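Side-chain contacts in cytochrome P450 (Zobellia galactanivorans, PDB 6G5O), which belongs to the cytochrome P450 family and holds a protoporphyrin IX with its iron in a pocket of its mainly helical fold: residues 8-13 and 295-300; 143-148 and 173-178; 266-271 and 369-374. One frame throughout, in Å; residues are numbered along the deposited sequence.

Interaction 1: 8-13 and 295-300; sequences DPFEKA and WASANR. With HEM (protoporphyrin IX containing Fe), chain C.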
# COMPACT_ATOMS: atom_id res chain seq x y z
N ASP A 8 -8.04 -16.93 1.38
CA ASP A 8 -8.70 -16.27 0.28
C ASP A 8 -10.21 -16.43 0.47
O ASP A 8 -10.78 -17.42 0.03
CB ASP A 8 -8.22 -16.92 -1.04
CG ASP A 8 -8.92 -16.36 -2.28
OD1 ASP A 8 -9.40 -15.22 -2.25
OD2 ASP A 8 -8.97 -17.06 -3.32
N PRO A 9 -10.87 -15.42 1.07
CA PRO A 9 -12.34 -15.53 1.24
C PRO A 9 -13.14 -15.40 -0.05
O PRO A 9 -14.35 -15.57 -0.00
CB PRO A 9 -12.66 -14.31 2.10
CG PRO A 9 -11.68 -13.29 1.62
CD PRO A 9 -10.39 -14.08 1.47
N PHE A 10 -12.50 -15.04 -1.16
CA PHE A 10 -13.23 -14.72 -2.42
C PHE A 10 -13.38 -15.88 -3.39
O PHE A 10 -13.97 -15.71 -4.48
CB PHE A 10 -12.50 -13.57 -3.15
CG PHE A 10 -12.27 -12.36 -2.30
CD1 PHE A 10 -13.30 -11.45 -2.09
CD2 PHE A 10 -11.04 -12.15 -1.68
CE1 PHE A 10 -13.10 -10.34 -1.29
CE2 PHE A 10 -10.84 -11.04 -0.89
CZ PHE A 10 -11.88 -10.13 -0.68
N GLU A 11 -12.84 -17.04 -3.02
CA GLU A 11 -12.66 -18.18 -3.95
C GLU A 11 -13.92 -18.73 -4.61
O GLU A 11 -13.97 -18.83 -5.84
CB GLU A 11 -11.97 -19.32 -3.22
CG GLU A 11 -11.56 -20.46 -4.14
CD GLU A 11 -10.73 -21.52 -3.39
OE1 GLU A 11 -10.08 -21.21 -2.36
OE2 GLU A 11 -10.72 -22.69 -3.81
N LYS A 12 -14.91 -19.11 -3.80
CA LYS A 12 -16.15 -19.63 -4.32
C LYS A 12 -16.75 -18.59 -5.23
O LYS A 12 -17.04 -18.88 -6.38
CB LYS A 12 -17.14 -20.03 -3.21
CG LYS A 12 -18.37 -20.82 -3.73
CD LYS A 12 -19.14 -21.55 -2.63
N ALA A 13 -16.92 -17.37 -4.77
CA ALA A 13 -17.58 -16.37 -5.62
C ALA A 13 -16.83 -16.06 -6.94
O ALA A 13 -17.46 -15.82 -7.97
CB ALA A 13 -17.82 -15.09 -4.83
N TRP A 295 -7.98 -6.31 -5.91
CA TRP A 295 -6.62 -6.75 -6.16
C TRP A 295 -6.32 -8.05 -5.41
O TRP A 295 -5.65 -8.95 -5.93
CB TRP A 295 -5.61 -5.64 -5.76
CG TRP A 295 -6.00 -4.21 -6.12
CD1 TRP A 295 -6.37 -3.23 -5.25
CD2 TRP A 295 -6.06 -3.62 -7.43
NE1 TRP A 295 -6.66 -2.05 -5.94
CE2 TRP A 295 -6.47 -2.27 -7.27
CE3 TRP A 295 -5.79 -4.10 -8.71
CZ2 TRP A 295 -6.64 -1.40 -8.34
CZ3 TRP A 295 -5.95 -3.23 -9.81
CH2 TRP A 295 -6.38 -1.88 -9.62
N ALA A 296 -6.81 -8.18 -4.19
CA ALA A 296 -6.51 -9.37 -3.37
C ALA A 296 -7.09 -10.68 -3.96
O ALA A 296 -6.43 -11.70 -3.93
CB ALA A 296 -6.97 -9.19 -1.95
N SER A 297 -8.30 -10.62 -4.52
CA SER A 297 -8.87 -11.76 -5.25
C SER A 297 -8.18 -12.03 -6.59
O SER A 297 -7.90 -13.18 -6.91
CB SER A 297 -10.36 -11.50 -5.51
OG SER A 297 -10.95 -12.52 -6.29
N ALA A 298 -7.88 -10.98 -7.35
CA ALA A 298 -7.22 -11.15 -8.63
C ALA A 298 -5.86 -11.84 -8.44
O ALA A 298 -5.47 -12.62 -9.27
CB ALA A 298 -7.06 -9.81 -9.34
N ASN A 299 -5.21 -11.59 -7.32
CA ASN A 299 -3.88 -12.08 -7.06
C ASN A 299 -3.87 -13.53 -6.54
O ASN A 299 -2.79 -14.08 -6.28
CB ASN A 299 -3.16 -11.14 -6.08
CG ASN A 299 -2.57 -9.90 -6.75
OD1 ASN A 299 -2.41 -9.84 -7.98
ND2 ASN A 299 -2.22 -8.91 -5.95
N ARG A 300 -5.07 -14.11 -6.35
CA ARG A 300 -5.21 -15.54 -6.05
C ARG A 300 -5.87 -16.34 -7.21
O ARG A 300 -6.10 -17.52 -7.07
CB ARG A 300 -6.04 -15.75 -4.78
CG ARG A 300 -5.55 -15.04 -3.54
CD ARG A 300 -4.17 -15.51 -3.13
NE ARG A 300 -3.77 -14.90 -1.88
CZ ARG A 300 -3.95 -15.42 -0.67
NH1 ARG A 300 -4.49 -16.60 -0.51
NH2 ARG A 300 -3.57 -14.76 0.40
CHA HEM C . -1.84 3.80 -5.86
CHB HEM C . -1.03 -0.28 -3.41
CHC HEM C . 2.46 1.88 -0.89
CHD HEM C . 1.25 6.07 -2.87
C1A HEM C . -1.90 2.49 -5.42
C2A HEM C . -2.78 1.50 -5.93
C3A HEM C . -2.53 0.39 -5.26
C4A HEM C . -1.53 0.64 -4.30
CMA HEM C . -3.22 -0.91 -5.51
CAA HEM C . -3.78 1.60 -7.08
CBA HEM C . -5.01 2.36 -6.62
CGA HEM C . -5.99 2.57 -7.76
O1A HEM C . -6.80 3.49 -7.68
O2A HEM C . -6.00 1.87 -8.79
C1B HEM C . -0.00 -0.04 -2.51
C2B HEM C . 0.59 -1.08 -1.76
C3B HEM C . 1.58 -0.48 -1.01
C4B HEM C . 1.55 0.96 -1.39
CMB HEM C . 0.16 -2.52 -1.74
CAB HEM C . 2.57 -1.00 -0.08
CBB HEM C . 2.85 -2.28 0.12
C1C HEM C . 2.46 3.22 -1.20
C2C HEM C . 3.23 4.19 -0.57
C3C HEM C . 2.84 5.40 -1.09
C4C HEM C . 1.85 5.12 -2.07
CMC HEM C . 4.28 3.97 0.47
CAC HEM C . 3.38 6.74 -0.79
CBC HEM C . 4.33 7.05 0.09
C1D HEM C . 0.34 5.75 -3.89
C2D HEM C . -0.19 6.77 -4.81
C3D HEM C . -1.03 6.16 -5.66
C4D HEM C . -1.06 4.76 -5.22
CMD HEM C . 0.22 8.20 -4.81
CAD HEM C . -1.81 6.80 -6.79
CBD HEM C . -1.19 6.66 -8.19
CGD HEM C . -2.03 7.41 -9.24
O1D HEM C . -3.21 7.81 -8.97
O2D HEM C . -1.58 7.67 -10.41
NA HEM C . -1.16 1.96 -4.37
NB HEM C . 0.57 1.13 -2.26
NC HEM C . 1.61 3.78 -2.09
ND HEM C . -0.21 4.58 -4.19
FE HEM C . 0.16 2.93 -3.29
O HOH W 1 -1.48 3.11 -1.76
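The backbones approach closest at Phe-10 and Ser-297, CA atoms 6.0 Å apart, where the type I turn from Asp-8 to Glu-11 rests on helix 295-298. Asp-8 and Arg-300 lie alongside one another, antiparallel. A first torsion of 177° carries the carboxylate over to the arginine, where OD2 of Asp-8 lies 3.5 Å from CB of Arg-300. The carboxylate and guanidinium planes stand 50° apart, and Asp-8 OD2 and Arg-300 NH1 remain 5.3 Å apart, so no ion pair forms. Instead OD2 is bridged to Arg-14, and NH2 of Arg-300 is bonded to the carbonyls of Leu-6 and Tyr-263. Asp-8 OD1 accepts from Phe-10 N at 3.3 Å, from above the carboxylate plane, capping the turn into helix 11-16. Phe-10 CB lies 3.7 Å from Ser-297 OG, which is hydrogen-bonded to Leu-33 O and Arg-14 NH1. Obliquely against the ring lie Ser-297 CB, 3.8 Å from Phe-10 CG, and Ala-296 CB, 4.4 Å from Phe-10 CE2. Trp-295 sets one indole face against the haem methyl CMA. By its place after helix 253-264 and the following strands, helix 295-298 is probably the P450 K′ helix; Arg-262, the ExxR arginine of helix K, donates to Asn-299 O.

Interaction 2: 143-148 and 173-178; sequences FSESET and YHYIDE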
# COMPACT_ATOMS: atom_id res chain seq x y z
N PHE A 143 14.76 13.99 10.14
CA PHE A 143 14.45 12.71 10.78
C PHE A 143 13.45 12.81 11.95
O PHE A 143 12.57 11.95 12.12
CB PHE A 143 15.74 12.09 11.23
CG PHE A 143 15.58 10.77 11.92
CD1 PHE A 143 15.39 10.73 13.30
CD2 PHE A 143 15.60 9.56 11.19
CE1 PHE A 143 15.25 9.51 13.95
CE2 PHE A 143 15.46 8.35 11.85
CZ PHE A 143 15.30 8.32 13.22
N SER A 144 13.57 13.86 12.75
CA SER A 144 12.75 14.00 13.97
C SER A 144 11.24 14.13 13.70
O SER A 144 10.43 13.94 14.59
CB SER A 144 13.21 15.22 14.74
OG SER A 144 12.79 16.40 14.07
N GLU A 145 10.87 14.47 12.46
CA GLU A 145 9.44 14.57 12.12
C GLU A 145 8.73 13.21 12.27
O GLU A 145 7.52 13.15 12.45
CB GLU A 145 9.27 15.14 10.71
CG GLU A 145 7.92 15.76 10.41
CD GLU A 145 7.56 16.95 11.29
OE1 GLU A 145 6.35 17.22 11.41
OE2 GLU A 145 8.47 17.64 11.82
N SER A 146 9.49 12.12 12.18
CA SER A 146 8.96 10.77 12.38
C SER A 146 8.28 10.55 13.73
O SER A 146 7.34 9.72 13.84
CB SER A 146 10.06 9.72 12.23
OG SER A 146 11.04 9.85 13.24
N GLU A 147 8.75 11.28 14.77
CA GLU A 147 8.15 11.20 16.13
C GLU A 147 6.71 11.69 16.14
O GLU A 147 5.82 11.12 16.78
CB GLU A 147 8.99 11.96 17.17
CG GLU A 147 10.31 11.30 17.54
CD GLU A 147 10.16 9.85 18.04
OE1 GLU A 147 9.12 9.47 18.65
OE2 GLU A 147 11.10 9.07 17.79
N THR A 148 6.45 12.75 15.39
CA THR A 148 5.09 13.19 15.22
C THR A 148 4.22 12.10 14.64
O THR A 148 3.12 11.80 15.16
CB THR A 148 5.04 14.44 14.33
OG1 THR A 148 5.89 15.44 14.92
CG2 THR A 148 3.61 14.94 14.18
N TYR A 173 -5.31 16.44 8.14
CA TYR A 173 -5.52 17.47 7.13
C TYR A 173 -4.99 18.83 7.60
O TYR A 173 -4.38 19.56 6.83
CB TYR A 173 -6.98 17.57 6.69
CG TYR A 173 -7.61 16.27 6.22
CD1 TYR A 173 -6.83 15.18 5.77
CD2 TYR A 173 -9.00 16.13 6.21
CE1 TYR A 173 -7.43 13.99 5.35
CE2 TYR A 173 -9.61 14.95 5.78
CZ TYR A 173 -8.83 13.88 5.36
OH TYR A 173 -9.47 12.72 4.97
N HIS A 174 -5.18 19.14 8.87
CA HIS A 174 -4.68 20.39 9.44
C HIS A 174 -3.14 20.39 9.55
O HIS A 174 -2.51 21.40 9.31
CB HIS A 174 -5.34 20.68 10.81
CG HIS A 174 -4.71 21.81 11.58
ND1 HIS A 174 -5.12 23.13 11.45
CD2 HIS A 174 -3.69 21.82 12.48
CE1 HIS A 174 -4.38 23.89 12.24
NE2 HIS A 174 -3.51 23.12 12.87
N TYR A 175 -2.54 19.26 9.89
CA TYR A 175 -1.10 19.20 9.94
C TYR A 175 -0.49 19.43 8.54
O TYR A 175 0.53 20.10 8.41
CB TYR A 175 -0.66 17.87 10.54
CG TYR A 175 0.78 17.53 10.33
CD1 TYR A 175 1.19 16.85 9.18
CD2 TYR A 175 1.73 17.84 11.28
CE1 TYR A 175 2.52 16.48 9.00
CE2 TYR A 175 3.05 17.49 11.11
CZ TYR A 175 3.45 16.81 9.96
OH TYR A 175 4.78 16.48 9.78
N ILE A 176 -1.13 18.87 7.51
CA ILE A 176 -0.67 19.05 6.13
C ILE A 176 -0.80 20.52 5.75
O ILE A 176 0.16 21.10 5.26
CB ILE A 176 -1.47 18.18 5.11
CG1 ILE A 176 -1.26 16.69 5.36
CG2 ILE A 176 -1.11 18.52 3.65
CD1 ILE A 176 0.10 16.18 5.00
N ASP A 177 -1.98 21.13 6.01
CA ASP A 177 -2.18 22.60 5.83
C ASP A 177 -1.05 23.40 6.47
O ASP A 177 -0.53 24.34 5.84
CB ASP A 177 -3.50 23.09 6.45
CG ASP A 177 -4.71 22.76 5.62
OD1 ASP A 177 -4.60 22.77 4.37
OD2 ASP A 177 -5.78 22.51 6.23
N GLU A 178 -0.65 23.01 7.69
CA GLU A 178 0.41 23.74 8.40
C GLU A 178 1.77 23.62 7.73
O GLU A 178 2.45 24.62 7.57
CB GLU A 178 0.52 23.33 9.89
CG GLU A 178 -0.66 23.72 10.81
CD GLU A 178 -1.25 25.13 10.56
OE1 GLU A 178 -2.46 25.23 10.23
OE2 GLU A 178 -0.51 26.14 10.68
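Tyr-175 swings its ring out from helix 169-185 with CG anti to the backbone nitrogen (chi1 165°). Glu-145 also starts from an anti first torsion but bends at the second (chi2 62°), and this turns its carboxylate toward the approaching phenol. The two side chains arrive from opposite directions and meet at their polar ends, OE1 of Glu-145 lying at the edge of the tyrosine ring and near its plane. Carboxylate and ring are turned by only 27°, close to coplanar. The phenol donates to the carboxylate, with OH of Tyr-175 modelled 2.4 Å from OE1 of Glu-145, a length too short to be taken literally. Thr-148, one helical turn on from Glu-145, adds a looser touch: its methyl CG2 stands 4.0 Å from CE2 of Tyr-175, oblique to the ring. Further partners hold the phenol in place, since Trp-149 NE1 is bonded to the same OH and Trp-152 meets the ring edge-to-face. The hydroxyl thus links the carboxylate with an indole N-H, and donation from the indole would probably polarise the phenol O-H. Between the two segments the contact is mainly polar, with Trp-152 adding aromatic packing between helices 145-152 and 169-185 at the protein surface.

Interaction 3: 266-271 and 369-374; sequences PLTQMG and FQRKVG. With HEM (protoporphyrin IX containing Fe), chain C.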
# COMPACT_ATOMS: atom_id res chain seq x y z
N PRO A 266 -1.78 -5.95 0.41
CA PRO A 266 -2.11 -5.07 1.53
C PRO A 266 -3.14 -4.00 1.23
O PRO A 266 -3.83 -3.58 2.16
CB PRO A 266 -0.76 -4.47 1.91
CG PRO A 266 0.26 -5.34 1.26
CD PRO A 266 -0.37 -5.79 0.01
N LEU A 267 -3.29 -3.60 -0.02
CA LEU A 267 -4.49 -2.84 -0.41
C LEU A 267 -5.47 -3.79 -1.09
O LEU A 267 -5.29 -4.19 -2.25
CB LEU A 267 -4.18 -1.65 -1.32
CG LEU A 267 -5.34 -0.69 -1.65
CD1 LEU A 267 -6.00 -0.15 -0.40
CD2 LEU A 267 -4.86 0.50 -2.44
N THR A 268 -6.52 -4.12 -0.37
CA THR A 268 -7.45 -5.17 -0.77
C THR A 268 -8.17 -4.85 -2.03
O THR A 268 -8.27 -5.68 -2.94
CB THR A 268 -8.45 -5.47 0.38
OG1 THR A 268 -7.72 -5.99 1.50
CG2 THR A 268 -9.46 -6.49 -0.04
N GLN A 269 -8.63 -3.61 -2.14
CA GLN A 269 -9.51 -3.23 -3.27
C GLN A 269 -9.59 -1.73 -3.36
O GLN A 269 -9.23 -1.02 -2.45
CB GLN A 269 -10.94 -3.80 -3.08
CG GLN A 269 -11.67 -3.26 -1.86
CD GLN A 269 -13.12 -3.76 -1.70
OE1 GLN A 269 -13.70 -4.37 -2.61
NE2 GLN A 269 -13.69 -3.49 -0.53
N MET A 270 -10.08 -1.26 -4.49
CA MET A 270 -10.29 0.14 -4.69
C MET A 270 -11.47 0.35 -5.62
O MET A 270 -11.63 -0.36 -6.61
CB MET A 270 -9.04 0.81 -5.28
CG MET A 270 -9.12 2.34 -5.29
SD MET A 270 -9.48 3.07 -3.66
CE MET A 270 -8.00 2.61 -2.74
N GLY A 271 -12.29 1.34 -5.32
CA GLY A 271 -13.45 1.56 -6.14
C GLY A 271 -13.19 2.32 -7.41
O GLY A 271 -12.14 2.95 -7.57
N PHE A 369 -17.83 -11.22 2.83
CA PHE A 369 -16.44 -11.65 2.90
C PHE A 369 -15.76 -11.03 4.10
O PHE A 369 -15.96 -9.87 4.44
CB PHE A 369 -15.67 -11.27 1.65
CG PHE A 369 -16.37 -11.62 0.36
CD1 PHE A 369 -16.35 -12.91 -0.13
CD2 PHE A 369 -17.00 -10.64 -0.40
CE1 PHE A 369 -16.98 -13.23 -1.32
CE2 PHE A 369 -17.60 -10.95 -1.60
CZ PHE A 369 -17.59 -12.25 -2.07
N GLN A 370 -14.95 -11.86 4.74
CA GLN A 370 -14.22 -11.47 5.92
C GLN A 370 -12.77 -11.79 5.57
O GLN A 370 -12.42 -12.95 5.33
CB GLN A 370 -14.71 -12.26 7.14
CG GLN A 370 -16.20 -12.06 7.47
CD GLN A 370 -16.53 -10.65 7.95
OE1 GLN A 370 -16.05 -10.22 9.00
NE2 GLN A 370 -17.36 -9.92 7.19
N ARG A 371 -11.92 -10.76 5.52
CA ARG A 371 -10.58 -10.88 4.94
C ARG A 371 -9.49 -10.53 5.90
O ARG A 371 -9.34 -9.38 6.27
CB ARG A 371 -10.42 -9.98 3.71
CG ARG A 371 -9.21 -10.44 2.88
CD ARG A 371 -8.36 -9.37 2.25
NE ARG A 371 -7.17 -10.01 1.69
CZ ARG A 371 -6.05 -9.38 1.37
NH1 ARG A 371 -5.94 -8.05 1.52
NH2 ARG A 371 -5.04 -10.08 0.90
N LYS A 372 -8.67 -11.50 6.26
CA LYS A 372 -7.50 -11.20 7.03
C LYS A 372 -6.51 -10.38 6.20
O LYS A 372 -6.02 -10.86 5.16
CB LYS A 372 -6.84 -12.47 7.49
CG LYS A 372 -5.59 -12.26 8.33
CD LYS A 372 -5.13 -13.62 8.88
CE LYS A 372 -3.81 -13.56 9.65
NZ LYS A 372 -3.30 -14.90 10.04
N VAL A 373 -6.23 -9.15 6.65
CA VAL A 373 -5.26 -8.26 5.99
C VAL A 373 -3.95 -8.21 6.74
O VAL A 373 -2.95 -7.79 6.17
CB VAL A 373 -5.80 -6.82 5.78
CG1 VAL A 373 -5.90 -6.06 7.11
CG2 VAL A 373 -4.93 -6.04 4.77
N GLY A 374 -3.94 -8.70 7.98
CA GLY A 374 -2.77 -8.66 8.84
C GLY A 374 -3.13 -8.83 10.31
O GLY A 374 -4.02 -9.61 10.66
CHA HEM C . -1.84 3.80 -5.86
CHB HEM C . -1.03 -0.28 -3.41
CHC HEM C . 2.46 1.88 -0.89
CHD HEM C . 1.25 6.07 -2.87
C1A HEM C . -1.90 2.49 -5.42
C2A HEM C . -2.78 1.50 -5.93
C3A HEM C . -2.53 0.39 -5.26
C4A HEM C . -1.53 0.64 -4.30
CMA HEM C . -3.22 -0.91 -5.51
CAA HEM C . -3.78 1.60 -7.08
CBA HEM C . -5.01 2.36 -6.62
CGA HEM C . -5.99 2.57 -7.76
O1A HEM C . -6.80 3.49 -7.68
O2A HEM C . -6.00 1.87 -8.79
C1B HEM C . -0.00 -0.04 -2.51
C2B HEM C . 0.59 -1.08 -1.76
C3B HEM C . 1.58 -0.48 -1.01
C4B HEM C . 1.55 0.96 -1.39
CMB HEM C . 0.16 -2.52 -1.74
CAB HEM C . 2.57 -1.00 -0.08
CBB HEM C . 2.85 -2.28 0.12
C1C HEM C . 2.46 3.22 -1.20
C2C HEM C . 3.23 4.19 -0.57
C3C HEM C . 2.84 5.40 -1.09
C4C HEM C . 1.85 5.12 -2.07
CMC HEM C . 4.28 3.97 0.47
CAC HEM C . 3.38 6.74 -0.79
CBC HEM C . 4.33 7.05 0.09
C1D HEM C . 0.34 5.75 -3.89
C2D HEM C . -0.19 6.77 -4.81
C3D HEM C . -1.03 6.16 -5.66
C4D HEM C . -1.06 4.76 -5.22
CMD HEM C . 0.22 8.20 -4.81
CAD HEM C . -1.81 6.80 -6.79
CBD HEM C . -1.19 6.66 -8.19
CGD HEM C . -2.03 7.41 -9.24
O1D HEM C . -3.21 7.81 -8.97
O2D HEM C . -1.58 7.67 -10.41
NA HEM C . -1.16 1.96 -4.37
NB HEM C . 0.57 1.13 -2.26
NC HEM C . 1.61 3.78 -2.09
ND HEM C . -0.21 4.58 -4.19
FE HEM C . 0.16 2.93 -3.29
O HOH W 1 -1.48 3.11 -1.76
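Thr-268 and Arg-371 overlap side by side, pointing opposite ways, the hydroxyl of the threonine reaching the end of the arginine while its methyl lies alongside the chain. NH1 of Arg-371 donates to OG1 of Thr-268 at 2.7 Å, with an N-H...O angle of 141°. The hydroxyl sits at the guanidinium edge, tilted 19° from its plane. CG2 of Thr-268 packs 3.8 Å from CD of Arg-371, the last methylene before the guanidinium. This arrangement follows from the threonine's first torsion (chi1 -64°), which puts OG1 beside the backbone nitrogen and CG2 anti to it. The guanidinium is gripped further by carbonyls: Ser-265 O takes NH1 and Phe-264 O takes NH2, while Glu-364 OE1 is a second partner of the threonine hydroxyl. The carboxylate of Glu-364 probably helps to balance the buried positive charge. Beside this polar centre, CG2 of Val-373 comes within 3.8 Å of Pro-266 O. The other flank of segment 266-271 lines the haem pocket. CG of Met-270 lies 3.5 Å from the haem propionate oxygen O1A. CD2 of Leu-267 is 3.7 Å from the haem atom C3A. CD of Pro-266 stands equally close, 3.7 Å, to the haem methyl CMB. Arg-371 thus ties strand 369-384, which pairs with strand 351-366, to the link that leaves helix 253-264 and enters strand 270-274, with Ala-296 of helix 295-298 packed against both Thr-268 and Arg-371.

Interactions 1 and 3 are buried neighbours on the same side of the chain's centre, about 10 Å apart between centres, and both reach the haem. They touch directly: Ala-296 N lies 3.2 Å from Thr-268 O, a probable hydrogen bond, and the Phe-10 ring meets that of Phe-369. Their segments alternate along the chain and pack against one another. Interaction 2 stands apart, about 37 Å from interaction 1 between centres and across the chain's centre, joining two helices at the surface. Interaction 1 is van der Waals packing between its segments, whereas interaction 3 has the Arg-371 to Thr-268 hydrogen bond; both arginines also hold outside carbonyls. At the surface, a phenol and a carboxylate carry the contact.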